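Local coordinates for protein AvrA (Salmonella typhimurium, PDB 6BE0) that probably transfers acetyl groups from acetyl-CoA to serine and threonine side chains of target proteins, and binds coenzyme A and inositol hexakisphosphate, at residues Glu48-Glu53 with Lys290-Glu295; Thr67-Met72 with Ile123-Val128; Ile260-Asn265 with Tyr269-Asn274. All coordinates share one frame; numbering follows the deposited sequence.

Contact 1: Glu48-Glu53 with Lys290-Glu295; sequences ERLESE and KKRIAE. With IHP (inositol hexakisphosphate), chain B.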
loop_
_atom_site.group_PDB
_atom_site.type_symbol
_atom_site.label_atom_id
_atom_site.label_comp_id
_atom_site.label_asym_id
_atom_site.label_seq_id
_atom_site.Cartn_x
_atom_site.Cartn_y
_atom_site.Cartn_z
ATOM N N GLU A 48 -18.171 14.916 -4.046
ATOM C CA GLU A 48 -18.411 15.829 -5.157
ATOM C C GLU A 48 -17.200 16.728 -5.387
ATOM O O GLU A 48 -16.827 16.991 -6.531
ATOM C CB GLU A 48 -19.660 16.677 -4.901
ATOM C CG GLU A 48 -20.097 17.523 -6.097
ATOM C CD GLU A 48 -19.286 18.799 -6.264
ATOM O OE1 GLU A 48 -18.862 19.383 -5.244
ATOM O OE2 GLU A 48 -19.073 19.218 -7.421
ATOM N N ARG A 49 -16.587 17.195 -4.303
ATOM C CA ARG A 49 -15.404 18.043 -4.411
ATOM C C ARG A 49 -14.253 17.289 -5.067
ATOM O O ARG A 49 -13.529 17.851 -5.886
ATOM C CB ARG A 49 -14.974 18.562 -3.036
ATOM C CG ARG A 49 -15.945 19.557 -2.414
ATOM C CD ARG A 49 -15.300 20.358 -1.286
ATOM N NE ARG A 49 -14.742 19.505 -0.238
ATOM C CZ ARG A 49 -13.474 19.101 -0.179
ATOM N NH1 ARG A 49 -12.599 19.466 -1.110
ATOM N NH2 ARG A 49 -13.076 18.326 0.821
ATOM N N LEU A 50 -14.089 16.019 -4.708
ATOM C CA LEU A 50 -13.022 15.195 -5.271
ATOM C C LEU A 50 -13.160 15.069 -6.782
ATOM O O LEU A 50 -12.184 15.202 -7.518
ATOM C CB LEU A 50 -13.022 13.800 -4.640
ATOM C CG LEU A 50 -12.726 13.707 -3.142
ATOM C CD1 LEU A 50 -12.757 12.256 -2.694
ATOM C CD2 LEU A 50 -11.388 14.339 -2.806
ATOM N N GLU A 51 -14.380 14.809 -7.239
ATOM C CA GLU A 51 -14.645 14.663 -8.664
ATOM C C GLU A 51 -14.471 15.995 -9.381
ATOM O O GLU A 51 -13.902 16.054 -10.469
ATOM C CB GLU A 51 -16.055 14.113 -8.885
ATOM C CG GLU A 51 -16.231 12.685 -8.393
ATOM C CD GLU A 51 -17.669 12.220 -8.449
ATOM O OE1 GLU A 51 -18.557 12.983 -8.018
ATOM O OE2 GLU A 51 -17.910 11.092 -8.929
ATOM N N SER A 52 -14.963 17.062 -8.760
ATOM C CA SER A 52 -14.828 18.405 -9.312
ATOM C C SER A 52 -13.360 18.792 -9.461
ATOM O O SER A 52 -12.952 19.344 -10.484
ATOM C CB SER A 52 -15.549 19.420 -8.422
ATOM O OG SER A 52 -15.365 20.738 -8.904
ATOM N N GLU A 53 -12.576 18.494 -8.432
ATOM C CA GLU A 53 -11.164 18.856 -8.404
ATOM C C GLU A 53 -10.362 18.109 -9.469
ATOM O O GLU A 53 -9.311 18.579 -9.905
ATOM C CB GLU A 53 -10.585 18.583 -7.016
ATOM C CG GLU A 53 -11.054 19.579 -5.963
ATOM C CD GLU A 53 -10.939 19.045 -4.547
ATOM O OE1 GLU A 53 -10.305 17.989 -4.353
ATOM O OE2 GLU A 53 -11.490 19.684 -3.627
ATOM N N LYS A 290 -9.025 8.470 -8.339
ATOM C CA LYS A 290 -10.308 7.860 -8.664
ATOM C C LYS A 290 -10.632 6.745 -7.675
ATOM O O LYS A 290 -11.796 6.526 -7.340
ATOM C CB LYS A 290 -10.309 7.318 -10.096
ATOM C CG LYS A 290 -10.365 8.405 -11.164
ATOM C CD LYS A 290 -10.114 7.859 -12.565
ATOM C CE LYS A 290 -11.268 6.999 -13.059
ATOM N NZ LYS A 290 -11.030 6.496 -14.444
ATOM N N LYS A 291 -9.604 6.047 -7.197
ATOM C CA LYS A 291 -9.811 4.965 -6.238
ATOM C C LYS A 291 -10.330 5.508 -4.910
ATOM O O LYS A 291 -11.162 4.876 -4.260
ATOM C CB LYS A 291 -8.518 4.176 -6.008
ATOM C CG LYS A 291 -8.700 2.924 -5.146
ATOM C CD LYS A 291 -9.639 1.915 -5.802
ATOM C CE LYS A 291 -9.843 0.675 -4.944
ATOM N NZ LYS A 291 -8.596 -0.115 -4.776
ATOM N N ARG A 292 -9.833 6.675 -4.508
ATOM C CA ARG A 292 -10.323 7.335 -3.303
ATOM C C ARG A 292 -11.826 7.563 -3.412
ATOM O O ARG A 292 -12.572 7.329 -2.460
ATOM C CB ARG A 292 -9.608 8.671 -3.071
ATOM C CG ARG A 292 -10.172 9.464 -1.894
ATOM C CD ARG A 292 -9.471 10.797 -1.688
ATOM N NE ARG A 292 -8.079 10.638 -1.267
ATOM C CZ ARG A 292 -7.018 10.822 -2.049
ATOM N NH1 ARG A 292 -7.154 11.181 -3.321
ATOM N NH2 ARG A 292 -5.802 10.649 -1.550
ATOM N N ILE A 293 -12.257 8.025 -4.582
ATOM C CA ILE A 293 -13.665 8.310 -4.826
ATOM C C ILE A 293 -14.498 7.034 -4.736
ATOM O O ILE A 293 -15.575 7.027 -4.142
ATOM C CB ILE A 293 -13.865 8.976 -6.205
ATOM C CG1 ILE A 293 -13.149 10.332 -6.233
ATOM C CG2 ILE A 293 -15.353 9.152 -6.513
ATOM C CD1 ILE A 293 -13.124 10.997 -7.591
ATOM N N ALA A 294 -13.992 5.958 -5.328
ATOM C CA ALA A 294 -14.665 4.666 -5.264
ATOM C C ALA A 294 -14.808 4.215 -3.816
ATOM O O ALA A 294 -15.887 3.811 -3.380
ATOM C CB ALA A 294 -13.900 3.627 -6.066
ATOM N N GLU A 295 -13.706 4.296 -3.079
ATOM C CA GLU A 295 -13.672 3.896 -1.679
ATOM C C GLU A 295 -14.670 4.688 -0.837
ATOM O O GLU A 295 -15.384 4.119 -0.011
ATOM C CB GLU A 295 -12.258 4.071 -1.125
ATOM C CG GLU A 295 -11.264 3.027 -1.619
ATOM C CD GLU A 295 -11.353 1.718 -0.853
ATOM O OE1 GLU A 295 -12.384 1.474 -0.191
ATOM O OE2 GLU A 295 -10.384 0.933 -0.909
HETATM C C1 IHP B . -11.408 -5.292 -7.527
HETATM C C2 IHP B . -10.602 -4.126 -6.967
HETATM C C3 IHP B . -10.280 -3.111 -8.051
HETATM C C4 IHP B . -11.541 -2.658 -8.756
HETATM C C5 IHP B . -12.166 -3.856 -9.446
HETATM C C6 IHP B . -12.584 -4.897 -8.418
HETATM O O11 IHP B . -11.861 -6.079 -6.439
HETATM P P1 IHP B . -11.092 -7.442 -6.128
HETATM O O21 IHP B . -10.973 -7.620 -4.630
HETATM O O31 IHP B . -9.700 -7.422 -6.722
HETATM O O41 IHP B . -11.873 -8.592 -6.707
HETATM O O12 IHP B . -11.319 -3.501 -5.879
HETATM P P2 IHP B . -10.711 -3.520 -4.417
HETATM O O22 IHP B . -10.344 -4.926 -4.008
HETATM O O32 IHP B . -9.467 -2.666 -4.345
HETATM O O42 IHP B . -11.736 -2.983 -3.443
HETATM O O13 IHP B . -9.587 -1.999 -7.483
HETATM P P3 IHP B . -8.049 -1.779 -7.835
HETATM O O23 IHP B . -7.310 -1.300 -6.609
HETATM O O33 IHP B . -7.412 -3.060 -8.320
HETATM O O43 IHP B . -7.925 -0.731 -8.911
HETATM O O14 IHP B . -11.259 -1.575 -9.662
HETATM P P4 IHP B . -10.447 -1.733 -11.046
HETATM O O24 IHP B . -9.443 -0.608 -11.165
HETATM O O34 IHP B . -9.710 -3.051 -11.125
HETATM O O44 IHP B . -11.397 -1.621 -12.207
HETATM O O15 IHP B . -13.290 -3.481 -10.245
HETATM P P5 IHP B . -13.605 -4.314 -11.555
HETATM O O25 IHP B . -12.870 -5.637 -11.519
HETATM O O35 IHP B . -15.090 -4.566 -11.632
HETATM O O45 IHP B . -13.173 -3.555 -12.785
HETATM O O16 IHP B . -13.675 -4.414 -7.638
HETATM P P6 IHP B . -14.941 -5.314 -7.458
HETATM O O26 IHP B . -16.060 -4.502 -6.859
HETATM O O36 IHP B . -15.381 -5.857 -8.793
HETATM O O46 IHP B . -14.637 -6.465 -6.531
#

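Contact 2: Thr67-Met72 with Ile123-Val128; sequences TDLEMM and IHISVV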
loop_
_atom_site.group_PDB
_atom_site.type_symbol
_atom_site.label_atom_id
_atom_site.label_comp_id
_atom_site.label_asym_id
_atom_site.label_seq_id
_atom_site.Cartn_x
_atom_site.Cartn_y
_atom_site.Cartn_z
ATOM N N THR A 67 -8.055 13.991 5.152
ATOM C CA THR A 67 -9.367 13.384 4.963
ATOM C C THR A 67 -9.243 11.862 4.930
ATOM O O THR A 67 -10.052 11.158 5.534
ATOM C CB THR A 67 -10.047 13.879 3.672
ATOM O OG1 THR A 67 -10.157 15.308 3.708
ATOM C CG2 THR A 67 -11.441 13.270 3.525
ATOM N N ASP A 68 -8.229 11.361 4.231
ATOM C CA ASP A 68 -7.962 9.925 4.204
ATOM C C ASP A 68 -7.800 9.386 5.620
ATOM O O ASP A 68 -8.373 8.355 5.966
ATOM C CB ASP A 68 -6.707 9.614 3.385
ATOM C CG ASP A 68 -6.937 9.728 1.889
ATOM O OD1 ASP A 68 -8.108 9.791 1.456
ATOM O OD2 ASP A 68 -5.936 9.738 1.141
ATOM N N LEU A 69 -7.023 10.094 6.438
ATOM C CA LEU A 69 -6.809 9.695 7.824
ATOM C C LEU A 69 -8.136 9.593 8.570
ATOM O O LEU A 69 -8.389 8.612 9.268
ATOM C CB LEU A 69 -5.889 10.684 8.541
ATOM C CG LEU A 69 -5.514 10.289 9.974
ATOM C CD1 LEU A 69 -4.585 9.082 9.975
ATOM C CD2 LEU A 69 -4.883 11.455 10.720
ATOM N N GLU A 70 -8.978 10.609 8.414
ATOM C CA GLU A 70 -10.267 10.648 9.096
ATOM C C GLU A 70 -11.181 9.511 8.647
ATOM O O GLU A 70 -11.898 8.924 9.458
ATOM C CB GLU A 70 -10.960 11.992 8.853
ATOM C CG GLU A 70 -10.285 13.173 9.536
ATOM C CD GLU A 70 -10.949 14.498 9.206
ATOM O OE1 GLU A 70 -12.181 14.512 8.992
ATOM O OE2 GLU A 70 -10.238 15.524 9.158
ATOM N N MET A 71 -11.148 9.202 7.354
ATOM C CA MET A 71 -12.022 8.183 6.783
ATOM C C MET A 71 -11.506 6.766 7.013
ATOM O O MET A 71 -12.254 5.798 6.869
ATOM C CB MET A 71 -12.189 8.409 5.278
ATOM C CG MET A 71 -12.874 9.711 4.896
ATOM S SD MET A 71 -14.461 9.958 5.708
ATOM C CE MET A 71 -15.324 8.460 5.237
ATOM N N MET A 72 -10.232 6.644 7.373
ATOM C CA MET A 72 -9.554 5.349 7.352
ATOM C C MET A 72 -10.215 4.281 8.231
ATOM O O MET A 72 -10.338 3.135 7.804
ATOM C CB MET A 72 -8.091 5.514 7.768
ATOM C CG MET A 72 -7.201 4.351 7.350
ATOM S SD MET A 72 -7.254 4.028 5.573
ATOM C CE MET A 72 -6.542 5.535 4.926
ATOM N N ILE A 123 1.264 13.116 8.309
ATOM C CA ILE A 123 0.635 11.857 7.931
ATOM C C ILE A 123 1.465 11.124 6.886
ATOM O O ILE A 123 1.709 11.642 5.797
ATOM C CB ILE A 123 -0.787 12.079 7.377
ATOM C CG1 ILE A 123 -1.646 12.827 8.399
ATOM C CG2 ILE A 123 -1.438 10.744 7.020
ATOM C CD1 ILE A 123 -2.946 13.358 7.835
ATOM N N HIS A 124 1.898 9.917 7.231
ATOM C CA HIS A 124 2.522 9.019 6.270
ATOM C C HIS A 124 2.035 7.600 6.533
ATOM O O HIS A 124 2.555 6.898 7.403
ATOM C CB HIS A 124 4.048 9.085 6.346
ATOM C CG HIS A 124 4.732 8.294 5.275
ATOM N ND1 HIS A 124 4.794 8.711 3.965
ATOM C CD2 HIS A 124 5.369 7.097 5.320
ATOM C CE1 HIS A 124 5.445 7.816 3.248
ATOM N NE2 HIS A 124 5.805 6.825 4.045
ATOM N N ILE A 125 1.025 7.193 5.773
ATOM C CA ILE A 125 0.400 5.893 5.953
ATOM C C ILE A 125 1.034 4.855 5.035
ATOM O O ILE A 125 0.993 4.990 3.812
ATOM C CB ILE A 125 -1.118 5.973 5.686
ATOM C CG1 ILE A 125 -1.775 6.907 6.709
ATOM C CG2 ILE A 125 -1.753 4.587 5.749
ATOM C CD1 ILE A 125 -3.211 7.264 6.390
ATOM N N SER A 126 1.627 3.829 5.639
ATOM C CA SER A 126 2.189 2.700 4.902
ATOM C C SER A 126 1.397 1.436 5.211
ATOM O O SER A 126 0.503 1.451 6.058
ATOM C CB SER A 126 3.662 2.495 5.259
ATOM O OG SER A 126 4.423 3.657 4.986
ATOM N N VAL A 127 1.727 0.348 4.523
ATOM C CA VAL A 127 1.094 -0.940 4.778
ATOM C C VAL A 127 2.147 -1.985 5.135
ATOM O O VAL A 127 3.212 -2.045 4.522
ATOM C CB VAL A 127 0.262 -1.422 3.567
ATOM C CG1 VAL A 127 1.140 -1.624 2.340
ATOM C CG2 VAL A 127 -0.492 -2.702 3.912
ATOM N N VAL A 128 1.838 -2.796 6.143
ATOM C CA VAL A 128 2.721 -3.866 6.591
ATOM C C VAL A 128 2.040 -5.211 6.391
ATOM O O VAL A 128 0.875 -5.369 6.748
ATOM C CB VAL A 128 3.099 -3.707 8.081
ATOM C CG1 VAL A 128 3.972 -4.871 8.550
ATOM C CG2 VAL A 128 3.803 -2.383 8.317
#

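Contact 3: Ile260-Asn265 with Tyr269-Asn274; sequences IVNKKN and YERFDN. With IHP (inositol hexakisphosphate), chain B.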
loop_
_atom_site.group_PDB
_atom_site.type_symbol
_atom_site.label_atom_id
_atom_site.label_comp_id
_atom_site.label_asym_id
_atom_site.label_seq_id
_atom_site.Cartn_x
_atom_site.Cartn_y
_atom_site.Cartn_z
ATOM N N ILE A 260 -4.430 -9.360 -18.191
ATOM C CA ILE A 260 -5.670 -8.757 -17.713
ATOM C C ILE A 260 -5.561 -8.505 -16.215
ATOM O O ILE A 260 -5.107 -9.374 -15.471
ATOM C CB ILE A 260 -6.898 -9.651 -17.994
ATOM C CG1 ILE A 260 -6.989 -10.007 -19.482
ATOM C CG2 ILE A 260 -8.178 -8.963 -17.527
ATOM C CD1 ILE A 260 -7.138 -8.811 -20.407
ATOM N N VAL A 261 -5.983 -7.320 -15.781
ATOM C CA VAL A 261 -5.843 -6.915 -14.385
ATOM C C VAL A 261 -7.185 -6.609 -13.717
ATOM O O VAL A 261 -7.222 -6.224 -12.547
ATOM C CB VAL A 261 -4.930 -5.675 -14.257
ATOM C CG1 VAL A 261 -3.535 -5.988 -14.772
ATOM C CG2 VAL A 261 -5.520 -4.487 -15.006
ATOM N N ASN A 262 -8.283 -6.780 -14.449
ATOM C CA ASN A 262 -9.607 -6.528 -13.885
ATOM C C ASN A 262 -10.734 -7.186 -14.680
ATOM O O ASN A 262 -10.496 -7.820 -15.709
ATOM C CB ASN A 262 -9.856 -5.019 -13.786
ATOM C CG ASN A 262 -9.780 -4.318 -15.131
ATOM O OD1 ASN A 262 -9.715 -4.958 -16.181
ATOM N ND2 ASN A 262 -9.791 -2.991 -15.102
ATOM N N LYS A 263 -11.961 -7.029 -14.192
ATOM C CA LYS A 263 -13.133 -7.630 -14.822
ATOM C C LYS A 263 -13.546 -6.886 -16.088
ATOM O O LYS A 263 -14.446 -7.323 -16.804
ATOM C CB LYS A 263 -14.302 -7.667 -13.834
ATOM C CG LYS A 263 -14.036 -8.519 -12.604
ATOM C CD LYS A 263 -15.040 -8.255 -11.495
ATOM C CE LYS A 263 -14.565 -8.858 -10.182
ATOM N NZ LYS A 263 -15.451 -8.518 -9.034
ATOM N N LYS A 264 -12.888 -5.764 -16.361
ATOM C CA LYS A 264 -13.158 -4.991 -17.569
ATOM C C LYS A 264 -12.264 -5.451 -18.719
ATOM O O LYS A 264 -12.213 -4.813 -19.771
ATOM C CB LYS A 264 -12.961 -3.498 -17.297
ATOM C CG LYS A 264 -13.865 -2.972 -16.192
ATOM C CD LYS A 264 -13.671 -1.487 -15.942
ATOM C CE LYS A 264 -14.663 -0.981 -14.905
ATOM N NZ LYS A 264 -14.537 0.481 -14.657
ATOM N N ASN A 265 -11.570 -6.567 -18.505
ATOM C CA ASN A 265 -10.747 -7.200 -19.533
ATOM C C ASN A 265 -9.787 -6.230 -20.216
ATOM O O ASN A 265 -9.625 -6.259 -21.437
ATOM C CB ASN A 265 -11.640 -7.868 -20.582
ATOM C CG ASN A 265 -12.419 -9.041 -20.021
ATOM O OD1 ASN A 265 -11.919 -9.787 -19.177
ATOM N ND2 ASN A 265 -13.652 -9.210 -20.486
ATOM N N TYR A 269 -1.362 -2.046 -19.162
ATOM C CA TYR A 269 -1.125 -0.849 -19.960
ATOM C C TYR A 269 -2.429 -0.177 -20.375
ATOM O O TYR A 269 -2.555 1.044 -20.303
ATOM C CB TYR A 269 -0.311 -1.190 -21.212
ATOM C CG TYR A 269 1.190 -1.269 -21.016
ATOM C CD1 TYR A 269 1.831 -0.530 -20.029
ATOM C CD2 TYR A 269 1.966 -2.076 -21.835
ATOM C CE1 TYR A 269 3.197 -0.599 -19.860
ATOM C CE2 TYR A 269 3.333 -2.151 -21.673
ATOM C CZ TYR A 269 3.942 -1.410 -20.686
ATOM O OH TYR A 269 5.303 -1.479 -20.522
ATOM N N GLU A 270 -3.392 -0.978 -20.821
ATOM C CA GLU A 270 -4.676 -0.445 -21.260
ATOM C C GLU A 270 -5.379 0.275 -20.116
ATOM O O GLU A 270 -6.027 1.301 -20.325
ATOM C CB GLU A 270 -5.565 -1.563 -21.810
ATOM C CG GLU A 270 -5.176 -2.035 -23.204
ATOM C CD GLU A 270 -6.141 -3.061 -23.766
ATOM O OE1 GLU A 270 -6.850 -3.712 -22.970
ATOM O OE2 GLU A 270 -6.194 -3.212 -25.006
ATOM N N ARG A 271 -5.243 -0.259 -18.907
ATOM C CA ARG A 271 -5.850 0.362 -17.738
ATOM C C ARG A 271 -5.142 1.663 -17.369
ATOM O O ARG A 271 -5.789 2.638 -16.984
ATOM C CB ARG A 271 -5.832 -0.587 -16.538
ATOM C CG ARG A 271 -6.023 0.150 -15.227
ATOM C CD ARG A 271 -6.398 -0.746 -14.065
ATOM N NE ARG A 271 -6.329 0.010 -12.818
ATOM C CZ ARG A 271 -7.176 0.976 -12.478
ATOM N NH1 ARG A 271 -8.178 1.309 -13.282
ATOM N NH2 ARG A 271 -7.023 1.614 -11.329
ATOM N N PHE A 272 -3.816 1.666 -17.468
ATOM C CA PHE A 272 -3.029 2.852 -17.145
ATOM C C PHE A 272 -3.478 4.044 -17.978
ATOM O O PHE A 272 -3.591 5.160 -17.471
ATOM C CB PHE A 272 -1.537 2.593 -17.372
ATOM C CG PHE A 272 -0.687 3.830 -17.268
ATOM C CD1 PHE A 272 -0.307 4.325 -16.033
ATOM C CD2 PHE A 272 -0.267 4.497 -18.409
ATOM C CE1 PHE A 272 0.475 5.463 -15.936
ATOM C CE2 PHE A 272 0.515 5.633 -18.317
ATOM C CZ PHE A 272 0.885 6.116 -17.079
ATOM N N ASP A 273 -3.739 3.798 -19.257
ATOM C CA ASP A 273 -4.177 4.847 -20.168
ATOM C C ASP A 273 -5.618 5.273 -19.892
ATOM O O ASP A 273 -5.956 6.449 -20.022
ATOM C CB ASP A 273 -4.041 4.382 -21.620
ATOM C CG ASP A 273 -2.594 4.309 -22.082
ATOM O OD1 ASP A 273 -1.711 4.869 -21.396
ATOM O OD2 ASP A 273 -2.339 3.702 -23.143
ATOM N N ASN A 274 -6.464 4.320 -19.512
ATOM C CA ASN A 274 -7.875 4.609 -19.261
ATOM C C ASN A 274 -8.111 5.353 -17.948
ATOM O O ASN A 274 -9.251 5.667 -17.603
ATOM C CB ASN A 274 -8.688 3.313 -19.262
ATOM C CG ASN A 274 -8.821 2.706 -20.646
ATOM O OD1 ASN A 274 -8.604 3.373 -21.658
ATOM N ND2 ASN A 274 -9.192 1.432 -20.697
HETATM C C1 IHP B . -11.408 -5.292 -7.527
HETATM C C2 IHP B . -10.602 -4.126 -6.967
HETATM C C3 IHP B . -10.280 -3.111 -8.051
HETATM C C4 IHP B . -11.541 -2.658 -8.756
HETATM C C5 IHP B . -12.166 -3.856 -9.446
HETATM C C6 IHP B . -12.584 -4.897 -8.418
HETATM O O11 IHP B . -11.861 -6.079 -6.439
HETATM P P1 IHP B . -11.092 -7.442 -6.128
HETATM O O21 IHP B . -10.973 -7.620 -4.630
HETATM O O31 IHP B . -9.700 -7.422 -6.722
HETATM O O41 IHP B . -11.873 -8.592 -6.707
HETATM O O12 IHP B . -11.319 -3.501 -5.879
HETATM P P2 IHP B . -10.711 -3.520 -4.417
HETATM O O22 IHP B . -10.344 -4.926 -4.008
HETATM O O32 IHP B . -9.467 -2.666 -4.345
HETATM O O42 IHP B . -11.736 -2.983 -3.443
HETATM O O13 IHP B . -9.587 -1.999 -7.483
HETATM P P3 IHP B . -8.049 -1.779 -7.835
HETATM O O23 IHP B . -7.310 -1.300 -6.609
HETATM O O33 IHP B . -7.412 -3.060 -8.320
HETATM O O43 IHP B . -7.925 -0.731 -8.911
HETATM O O14 IHP B . -11.259 -1.575 -9.662
HETATM P P4 IHP B . -10.447 -1.733 -11.046
HETATM O O24 IHP B . -9.443 -0.608 -11.165
HETATM O O34 IHP B . -9.710 -3.051 -11.125
HETATM O O44 IHP B . -11.397 -1.621 -12.207
HETATM O O15 IHP B . -13.290 -3.481 -10.245
HETATM P P5 IHP B . -13.605 -4.314 -11.555
HETATM O O25 IHP B . -12.870 -5.637 -11.519
HETATM O O35 IHP B . -15.090 -4.566 -11.632
HETATM O O45 IHP B . -13.173 -3.555 -12.785
HETATM O O16 IHP B . -13.675 -4.414 -7.638
HETATM P P6 IHP B . -14.941 -5.314 -7.458
HETATM O O26 IHP B . -16.060 -4.502 -6.859
HETATM O O36 IHP B . -15.381 -5.857 -8.793
HETATM O O46 IHP B . -14.637 -6.465 -6.531
#

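Contact 1: Glu48-Glu53 with Lys290-Glu295
The flat groups of E51 and R292 flank the contact while their aliphatic stems do most of the touching. Of the E51 carboxylate only OE2 comes near the other helix, 4.0 Å from the CG2 methyl of I293, and it forms a salt bridge with K297, a turn further along that helix. The R292 guanidinium turns off the interface altogether: its chain runs out extended, then bends about CG-CD (chi3 -67°), and NH2 forms salt bridges with E185 and D68. This leaves the R292 methylene CD against L50 CD1 at 3.7 Å, the two side chains crossing at about a right angle.

I293 is the centre of the packing. Its CG1 lies 3.8 Å from L50 CB, and its CD1 reaches past to E51 CG at 3.6 Å, crossing the glutamate stem obliquely. L50 and I293 are also the pair whose backbones approach most closely, and no hydrogen bond links the segments.

K291 serves the inositol hexakisphosphate instead. Bent at chi2 and chi4, it places NZ between two phosphates, hydrogen-bonded to O23 at 2.5 Å and to O32 at 2.7 Å. One helix therefore packs through I293 and R292 while gripping the ligand through the lysine just before them.

The two helical segments run nearly antiparallel (160°), their axes 10.0 Å apart at closest, and the contact joins helix 40-55 near the N terminus to the late helix 287-300. Y64, in the loop after helix 40-55, packs on both L50 and R292, and helix 186-199 receives K291 on I188 and A192 and E295 on L191.

Contact 2: Thr67-Met72 with Ile123-Val128
L69 is the first residue of the helical segment to meet the other chain segment, and it divides its side chain between two isoleucines. With CG anti to the backbone N (chi1 -175°), the branch is carried outward, and the fork at CG then splits the methyls between different partners. CD2 lies 4.0 Å from the CD1 methyl of I123, which also approaches L69 CB, so the isoleucine end rests against the side of the leucine and crosses it at a slant. The other methyl, L69 CD1, meets I125 CD1 at 4.2 Å.

One helical turn on, M72 points in the same general direction. Its chain folds at both chi2 (56°) and chi3 (65°), bringing the terminal CE within 4.0 Å of I125 CD1; the two side chains reach toward each other end to end. The I125 methyl is thus touched by both residues. The touching atoms are all aliphatic carbons, the methionine giving its terminal methyl, and no hydrogen bond crosses the interface. I123 and I125 can share this task because they are two residues apart, whereas the H124 imidazole between them turns elsewhere, to E143.

The contact sets the start of helix 65-82 against the beginning of strand 125-133, the middle strand of the five-stranded mixed sheet, and the residues leading into it. In neighbouring strand 111-117, N117 touches L69 and L115 touches M72. Farther along, V127 packs on S190, A194 and L197 of helix 186-199, while D68 touches I188 there. M71 meets Y296 and L299, so helix 65-82 packs on the sheet with one part of its surface and on helix 287-300 with another.

Contact 3: Ile260-Asn265 with Tyr269-Asn274
V261 and R271 supply the main van der Waals contact: the valine CG2 methyl lies 4.0 Å from the arginine CD, the two side chains crossing at about a right angle. N262 ND2 comes up to the same methylene at 4.2 Å, although its hydrogen bond goes to E266. No hydrogen bond spans the segments.

The electrostatic part runs through inositol hexakisphosphate. R271, extended as far as NE, lays one face of its guanidinium beneath phosphate oxygen O24, which sits over the centre of the group 3.0 Å from its plane. From the loop side, K263 uses both backbone and side chain: its N-H bonds O25 at 3.1 Å (163°), and NZ bonds O36 at 2.7 Å.

Backbone bonding shapes the loop. N262 to N265 form a type I turn closed by N265 N to N262 O (3.2 Å), which presents the K263 amide to the ligand.

K238 and H239, also ligand-binding, pack on R271. The polyanion probably offsets the charge gathered here, including K264 NZ and R271 NH1, 6.6 Å apart, so the ligand probably helps to hold loop and helix together, alongside the small direct contact.

In the fold
From the N terminus, helix 40-55 finds its partner in contact 1 only near the C terminus, in helix 287-300, closing a loop of 236 residues. Both other contacts fall within that loop. Contact 2 comes first, bringing helix 65-82 onto strand 125-133 after 50 residues; contact 3 follows in series, a tight local return from the 260-265 loop to helix 268-273. Contacts 2 and 3 do not touch, their nearest atoms being about 15 Å apart. Helix 287-300 connects them: through R292 it is salt-bridged to D68 in contact 2, while inositol hexakisphosphate is bound from both contact 1 and contact 3, uniting the late helix with the 260-265 loop.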